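Local coordinates for protein lipase aflb (Neosartorya fumigata, PDB 6IDY) that probably hydrolyses ester bonds of acylglycerols and related lipids, as a fungal lipase of the alpha/beta-hydrolase fold, at residues N203-Q206 and I207-Y211; N291-F294 and I295-R299. All coordinates share one frame; numbering follows the deposited sequence.

Contact 1: N203-Q206 and I207-Y211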
ATOM      1  N   ASN A 203       1.368   3.180  13.249  1.00 19.81           N
ATOM      2  CA  ASN A 203       0.984   4.274  14.140  1.00 20.22           C
ATOM      3  C   ASN A 203      -0.233   4.984  13.534  1.00 21.93           C
ATOM      4  O   ASN A 203      -0.671   4.655  12.424  1.00 19.95           O
ATOM      5  CB  ASN A 203       2.119   5.310  14.288  1.00 26.93           C
ATOM      6  CG  ASN A 203       3.330   4.904  15.080  1.00 67.89           C
ATOM      7  OD1 ASN A 203       3.380   3.868  15.746  1.00 65.40           O
ATOM      8  ND2 ASN A 203       4.341   5.749  15.031  1.00 66.29           N
ATOM      9  N   ASP A 204      -0.756   5.966  14.269  1.00 18.47           N
ATOM     10  CA  ASP A 204      -1.872   6.831  13.922  1.00 18.71           C
ATOM     11  C   ASP A 204      -1.792   7.283  12.443  1.00 23.58           C
ATOM     12  O   ASP A 204      -0.791   7.872  12.028  1.00 22.84           O
ATOM     13  CB  ASP A 204      -1.839   8.041  14.876  1.00 20.68           C
ATOM     14  CG  ASP A 204      -2.984   9.027  14.790  1.00 24.31           C
ATOM     15  OD1 ASP A 204      -3.821   8.895  13.870  1.00 22.28           O
ATOM     16  OD2 ASP A 204      -3.041   9.931  15.642  1.00 30.17           O
ATOM     17  N   VAL A 205      -2.838   6.962  11.650  1.00 20.70           N
ATOM     18  CA  VAL A 205      -2.955   7.318  10.222  1.00 19.76           C
ATOM     19  C   VAL A 205      -2.803   8.845  10.028  1.00 22.98           C
ATOM     20  O   VAL A 205      -2.208   9.271   9.039  1.00 22.74           O
ATOM     21  CB  VAL A 205      -4.257   6.762   9.563  1.00 23.09           C
ATOM     22  CG1 VAL A 205      -4.352   7.151   8.086  1.00 22.19           C
ATOM     23  CG2 VAL A 205      -4.344   5.244   9.702  1.00 23.03           C
ATOM     24  N   GLN A 206      -3.281   9.649  11.002  1.00 19.91           N
ATOM     25  CA  GLN A 206      -3.169  11.117  10.998  1.00 20.36           C
ATOM     26  C   GLN A 206      -1.698  11.563  10.996  1.00 24.21           C
ATOM     27  O   GLN A 206      -1.369  12.556  10.353  1.00 24.42           O
ATOM     28  CB  GLN A 206      -3.926  11.740  12.186  1.00 21.76           C
ATOM     29  CG  GLN A 206      -5.410  11.368  12.222  1.00 22.58           C
ATOM     30  CD  GLN A 206      -6.097  11.788  13.495  1.00 30.06           C
ATOM     31  OE1 GLN A 206      -6.937  12.690  13.498  1.00 25.41           O
ATOM     32  NE2 GLN A 206      -5.772  11.133  14.602  1.00 17.56           N
ATOM     33  N   ILE A 207      -0.825  10.822  11.708  1.00 20.80           N
ATOM     34  CA  ILE A 207       0.619  11.072  11.765  1.00 21.08           C
ATOM     35  C   ILE A 207       1.241  10.567  10.464  1.00 24.27           C
ATOM     36  O   ILE A 207       2.060  11.268   9.873  1.00 24.20           O
ATOM     37  CB  ILE A 207       1.298  10.408  13.012  1.00 24.88           C
ATOM     38  CG1 ILE A 207       0.677  10.873  14.369  1.00 26.09           C
ATOM     39  CG2 ILE A 207       2.837  10.588  12.998  1.00 23.65           C
ATOM     40  CD1 ILE A 207       0.675  12.384  14.680  1.00 38.52           C
ATOM     41  N   ASN A 208       0.854   9.350  10.020  1.00 20.22           N
ATOM     42  CA  ASN A 208       1.359   8.745   8.777  1.00 20.44           C
ATOM     43  C   ASN A 208       1.166   9.671   7.585  1.00 22.53           C
ATOM     44  O   ASN A 208       2.064   9.791   6.757  1.00 20.63           O
ATOM     45  CB  ASN A 208       0.695   7.379   8.514  1.00 18.88           C
ATOM     46  CG  ASN A 208       0.945   6.359   9.598  1.00 29.57           C
ATOM     47  OD1 ASN A 208       1.875   6.482  10.397  1.00 22.02           O
ATOM     48  ND2 ASN A 208       0.115   5.324   9.648  1.00 23.30           N
ATOM     49  N   SER A 209      -0.003  10.343   7.529  1.00 19.28           N
ATOM     50  CA  SER A 209      -0.398  11.284   6.481  1.00 19.36           C
ATOM     51  C   SER A 209       0.547  12.480   6.340  1.00 23.77           C
ATOM     52  O   SER A 209       0.701  12.992   5.234  1.00 25.34           O
ATOM     53  CB  SER A 209      -1.817  11.776   6.731  1.00 21.13           C
ATOM     54  OG  SER A 209      -2.700  10.668   6.784  1.00 26.52           O
ATOM     55  N   GLU A 210       1.165  12.929   7.452  1.00 19.18           N
ATOM     56  CA  GLU A 210       2.108  14.053   7.478  1.00 19.31           C
ATOM     57  C   GLU A 210       3.313  13.759   6.596  1.00 24.21           C
ATOM     58  O   GLU A 210       3.817  14.660   5.923  1.00 24.50           O
ATOM     59  CB  GLU A 210       2.579  14.340   8.907  1.00 20.82           C
ATOM     60  CG  GLU A 210       1.496  14.936   9.785  1.00 25.48           C
ATOM     61  CD  GLU A 210       2.003  15.548  11.071  1.00 33.02           C
ATOM     62  OE1 GLU A 210       3.164  16.012  11.102  1.00 27.24           O
ATOM     63  OE2 GLU A 210       1.229  15.579  12.050  1.00 28.45           O
ATOM     64  N   TYR A 211       3.761  12.487   6.592  1.00 20.16           N
ATOM     65  CA  TYR A 211       4.876  12.035   5.773  1.00 20.70           C
ATOM     66  C   TYR A 211       4.539  12.134   4.292  1.00 23.11           C
ATOM     67  O   TYR A 211       5.410  12.489   3.513  1.00 22.19           O
ATOM     68  CB  TYR A 211       5.307  10.615   6.167  1.00 21.95           C
ATOM     69  CG  TYR A 211       5.920  10.559   7.549  1.00 23.79           C
ATOM     70  CD1 TYR A 211       7.284  10.753   7.737  1.00 26.19           C
ATOM     71  CD2 TYR A 211       5.128  10.351   8.677  1.00 24.28           C
ATOM     72  CE1 TYR A 211       7.852  10.729   9.010  1.00 26.25           C
ATOM     73  CE2 TYR A 211       5.682  10.332   9.956  1.00 25.38           C
ATOM     74  CZ  TYR A 211       7.046  10.511  10.116  1.00 31.41           C
ATOM     75  OH  TYR A 211       7.605  10.453  11.365  1.00 33.10           O
TER
HETATM   76  O   HOH W   1       3.168   4.337  11.420  1.00 17.77           O
HETATM   77  O   HOH W   2      -1.318  14.815  11.798  1.00 26.03           O

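Contact 2: N291-F294 and I295-R299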
ATOM      1  N   ASN A 291     -16.682   2.091  10.591  1.00 23.30           N
ATOM      2  CA  ASN A 291     -17.418   3.126  11.315  1.00 24.26           C
ATOM      3  C   ASN A 291     -16.601   3.929  12.329  1.00 26.54           C
ATOM      4  O   ASN A 291     -17.180   4.553  13.228  1.00 26.37           O
ATOM      5  CB  ASN A 291     -18.653   2.510  11.982  1.00 29.28           C
ATOM      6  CG  ASN A 291     -19.870   2.658  11.107  1.00 69.52           C
ATOM      7  OD1 ASN A 291     -20.570   3.680  11.139  1.00 68.78           O
ATOM      8  ND2 ASN A 291     -20.123   1.661  10.275  1.00 60.22           N
ATOM      9  N   THR A 292     -15.281   3.984  12.151  1.00 21.10           N
ATOM     10  CA  THR A 292     -14.437   4.716  13.089  1.00 20.72           C
ATOM     11  C   THR A 292     -14.595   6.217  12.977  1.00 23.76           C
ATOM     12  O   THR A 292     -15.068   6.721  11.955  1.00 21.51           O
ATOM     13  CB  THR A 292     -12.975   4.310  12.944  1.00 21.50           C
ATOM     14  OG1 THR A 292     -12.528   4.634  11.624  1.00 19.45           O
ATOM     15  CG2 THR A 292     -12.751   2.839  13.276  1.00 15.20           C
ATOM     16  N   GLU A 293     -14.185   6.932  14.038  1.00 21.97           N
ATOM     17  CA  GLU A 293     -14.169   8.387  14.062  1.00 22.36           C
ATOM     18  C   GLU A 293     -13.168   8.879  13.024  1.00 24.56           C
ATOM     19  O   GLU A 293     -13.435   9.880  12.374  1.00 23.71           O
ATOM     20  CB  GLU A 293     -13.816   8.917  15.459  1.00 24.48           C
ATOM     21  CG  GLU A 293     -15.031   9.048  16.364  1.00 38.42           C
ATOM     22  CD  GLU A 293     -16.081  10.040  15.893  1.00 65.07           C
ATOM     23  OE1 GLU A 293     -15.732  11.222  15.665  1.00 63.98           O
ATOM     24  OE2 GLU A 293     -17.255   9.631  15.746  1.00 60.35           O
ATOM     25  N   PHE A 294     -12.052   8.138  12.818  1.00 20.15           N
ATOM     26  CA  PHE A 294     -11.048   8.480  11.811  1.00 18.44           C
ATOM     27  C   PHE A 294     -11.663   8.565  10.406  1.00 22.18           C
ATOM     28  O   PHE A 294     -11.514   9.584   9.741  1.00 21.92           O
ATOM     29  CB  PHE A 294      -9.854   7.498  11.820  1.00 19.14           C
ATOM     30  CG  PHE A 294      -8.915   7.796  10.673  1.00 19.57           C
ATOM     31  CD1 PHE A 294      -8.041   8.878  10.733  1.00 21.47           C
ATOM     32  CD2 PHE A 294      -9.007   7.087   9.478  1.00 20.41           C
ATOM     33  CE1 PHE A 294      -7.242   9.208   9.641  1.00 22.08           C
ATOM     34  CE2 PHE A 294      -8.219   7.432   8.379  1.00 22.38           C
ATOM     35  CZ  PHE A 294      -7.363   8.506   8.460  1.00 21.03           C
ATOM     36  N   ILE A 295     -12.310   7.475   9.956  1.00 19.30           N
ATOM     37  CA  ILE A 295     -12.945   7.355   8.642  1.00 18.07           C
ATOM     38  C   ILE A 295     -14.041   8.411   8.464  1.00 22.18           C
ATOM     39  O   ILE A 295     -14.054   9.095   7.443  1.00 22.22           O
ATOM     40  CB  ILE A 295     -13.433   5.890   8.394  1.00 20.26           C
ATOM     41  CG1 ILE A 295     -12.235   4.899   8.273  1.00 20.01           C
ATOM     42  CG2 ILE A 295     -14.390   5.773   7.191  1.00 19.64           C
ATOM     43  CD1 ILE A 295     -11.224   5.147   7.140  1.00 17.51           C
ATOM     44  N   ARG A 296     -14.924   8.557   9.465  1.00 19.71           N
ATOM     45  CA  ARG A 296     -16.011   9.542   9.471  1.00 20.53           C
ATOM     46  C   ARG A 296     -15.455  10.973   9.355  1.00 24.22           C
ATOM     47  O   ARG A 296     -16.017  11.783   8.612  1.00 22.64           O
ATOM     48  CB  ARG A 296     -16.845   9.384  10.748  1.00 22.29           C
ATOM     49  CG  ARG A 296     -18.102  10.253  10.829  1.00 37.82           C
ATOM     50  CD  ARG A 296     -19.231   9.591  11.617  1.00 55.44           C
ATOM     51  NE  ARG A 296     -18.797   9.069  12.918  1.00 71.64           N
ATOM     52  CZ  ARG A 296     -18.594   7.780  13.183  1.00 85.21           C
ATOM     53  NH1 ARG A 296     -18.780   6.863  12.242  1.00 73.40           N
ATOM     54  NH2 ARG A 296     -18.195   7.400  14.388  1.00 70.41           N
ATOM     55  N   THR A 297     -14.348  11.272  10.077  1.00 21.88           N
ATOM     56  CA  THR A 297     -13.699  12.592  10.034  1.00 21.73           C
ATOM     57  C   THR A 297     -13.130  12.835   8.642  1.00 24.30           C
ATOM     58  O   THR A 297     -13.325  13.911   8.094  1.00 23.84           O
ATOM     59  CB  THR A 297     -12.620  12.725  11.123  1.00 26.26           C
ATOM     60  OG1 THR A 297     -13.233  12.535  12.397  1.00 23.60           O
ATOM     61  CG2 THR A 297     -11.918  14.085  11.097  1.00 22.63           C
ATOM     62  N   LEU A 298     -12.432  11.836   8.073  1.00 21.63           N
ATOM     63  CA  LEU A 298     -11.840  11.959   6.744  1.00 20.92           C
ATOM     64  C   LEU A 298     -12.896  12.200   5.680  1.00 23.82           C
ATOM     65  O   LEU A 298     -12.737  13.112   4.872  1.00 23.52           O
ATOM     66  CB  LEU A 298     -11.000  10.714   6.386  1.00 20.78           C
ATOM     67  CG  LEU A 298     -10.453  10.661   4.936  1.00 24.51           C
ATOM     68  CD1 LEU A 298      -9.528  11.846   4.630  1.00 23.97           C
ATOM     69  CD2 LEU A 298      -9.767   9.349   4.662  1.00 23.90           C
ATOM     70  N   ARG A 299     -13.971  11.398   5.697  1.00 19.47           N
ATOM     71  CA  ARG A 299     -15.040  11.435   4.707  1.00 19.55           C
ATOM     72  C   ARG A 299     -15.938  12.653   4.794  1.00 22.96           C
ATOM     73  O   ARG A 299     -16.607  12.968   3.811  1.00 22.02           O
ATOM     74  CB  ARG A 299     -15.859  10.141   4.749  1.00 20.66           C
ATOM     75  CG  ARG A 299     -15.013   8.931   4.347  1.00 21.02           C
ATOM     76  CD  ARG A 299     -15.815   7.656   4.374  1.00 23.01           C
ATOM     77  NE  ARG A 299     -16.784   7.584   3.280  1.00 18.60           N
ATOM     78  CZ  ARG A 299     -16.509   7.124   2.068  1.00 24.84           C
ATOM     79  NH1 ARG A 299     -15.279   6.721   1.765  1.00 17.10           N
ATOM     80  NH2 ARG A 299     -17.458   7.064   1.146  1.00 14.28           N
TER
HETATM   81  O   HOH W   3     -17.122   5.459  16.093  1.00 43.64           O

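Contact 1: N203-Q206 and I207-Y211
Asn208 folds its side chain back toward Asn203 at the N-terminal end of helix 205-223, a helix of the alpha/beta-hydrolase fold that follows strand 190-195, and Asp204 takes the N-cap position.

The capping bond is Gln206 N to Asp204 OD1 (3.0 Å), the donor arriving from above the carboxylate plane. Separately, the carboxamide of Gln206 reaches the same carboxylate: Gln206 NE2 bonds Asp204 OD1 at 3.1 Å and also OD2, each oxygen using its syn lone pair, and OD1 lies nearly in the amide plane. Gln287 NE2 is a further donor, so OD1 accepts from three: Gln206 N, Gln206 NE2 and Gln287 NE2. Ala434 O and Ala436 N fix the same Gln206 amide.

Among the backbone bonds, Asn208 N to Asp204 O is nearly straight at 165°. Val205 O takes two donors from Ser209, whose N and OG approach from opposite faces of the carbonyl plane; OG, turned beside its own backbone N (chi1 -58°), sits 2.7 Å from that oxygen.

Asn208 ND2 donates to Gln234 OE1 and, weakly, to Asn203 O, tying the helix start to the loop between strand 227-232 and helix 235-245. A water that accepts from Asn203 N lies within hydrogen-bonding distance of Asn208 OD1.

Ile207 CG1 rests 3.8 Å from Asp204 CB, the two side chains crossing at about a right angle.

The Glu210 carboxylate binds Ser137 OG and Val138 N, and a second water sits 2.7 Å from both Gln206 O and Glu210 OE2, close enough to link them.

Contact 2: N291-F294 and I295-R299
Arg296 lays one face of its guanidinium over Thr292 O and Glu293 CA, folding back across the N-terminus of the short helix 293-299, where Thr292 is the N-cap. Bends at chi2 and chi3 (148° and 50°) return the group to the start of the helix. There Arg296 NH1 bonds Asn291 O at 3.0 Å from above the carbonyl plane, and NH2 makes a longer, weak bond to the same oxygen. Arg296 NH2 also forms a salt bridge with Glu293 OE2 (2.8 Å), the carboxylate and guanidinium planes standing 64° apart.

The cap bond itself, Ile295 N to Thr292 OG1, is weak at 3.3 Å though almost straight; OG1 has Gln287 O as its main partner, with Gly289 O also in hydrogen-bonding range of the same hydroxyl. Glu432 contributes from outside, its carboxylate accepting from Glu293 N and Phe294 N. Glu293 O is shared by Thr297 N and Thr297 OG1, which come from opposite faces of its plane.

On the buried side, Ile295 CD1 packs 3.8 Å from Phe294 CD2, and Trp241 of helix 235-245 stacks with the phenyl ring. At the solvent-facing end, a water lies in the guanidinium plane, accepting from Arg296 NH2 and donating to Asn291 O at 3.0 Å.

How the contacts relate
Along the chain the two contacts come in series, and neither encloses nor crosses the other. Contact 1 closes the first turns of helix 205-223, after strand 190-195; strand 227-232, helix 235-245, strand 253-259 and helix 283-287 follow before contact 2 closes the first turn of helix 293-299. In space their centres lie about 14 Å apart, and the helix starts touch directly: Val205 CG1 presses tightly on Phe294 CZ (3.3 Å), with Gln206 CG packed on the same ring at CE1. Helix 235-245 borders both, through Trp241. Gln287, at the end of helix 283-287, also serves both caps, its side chain bonding contact 1 and its carbonyl contact 2.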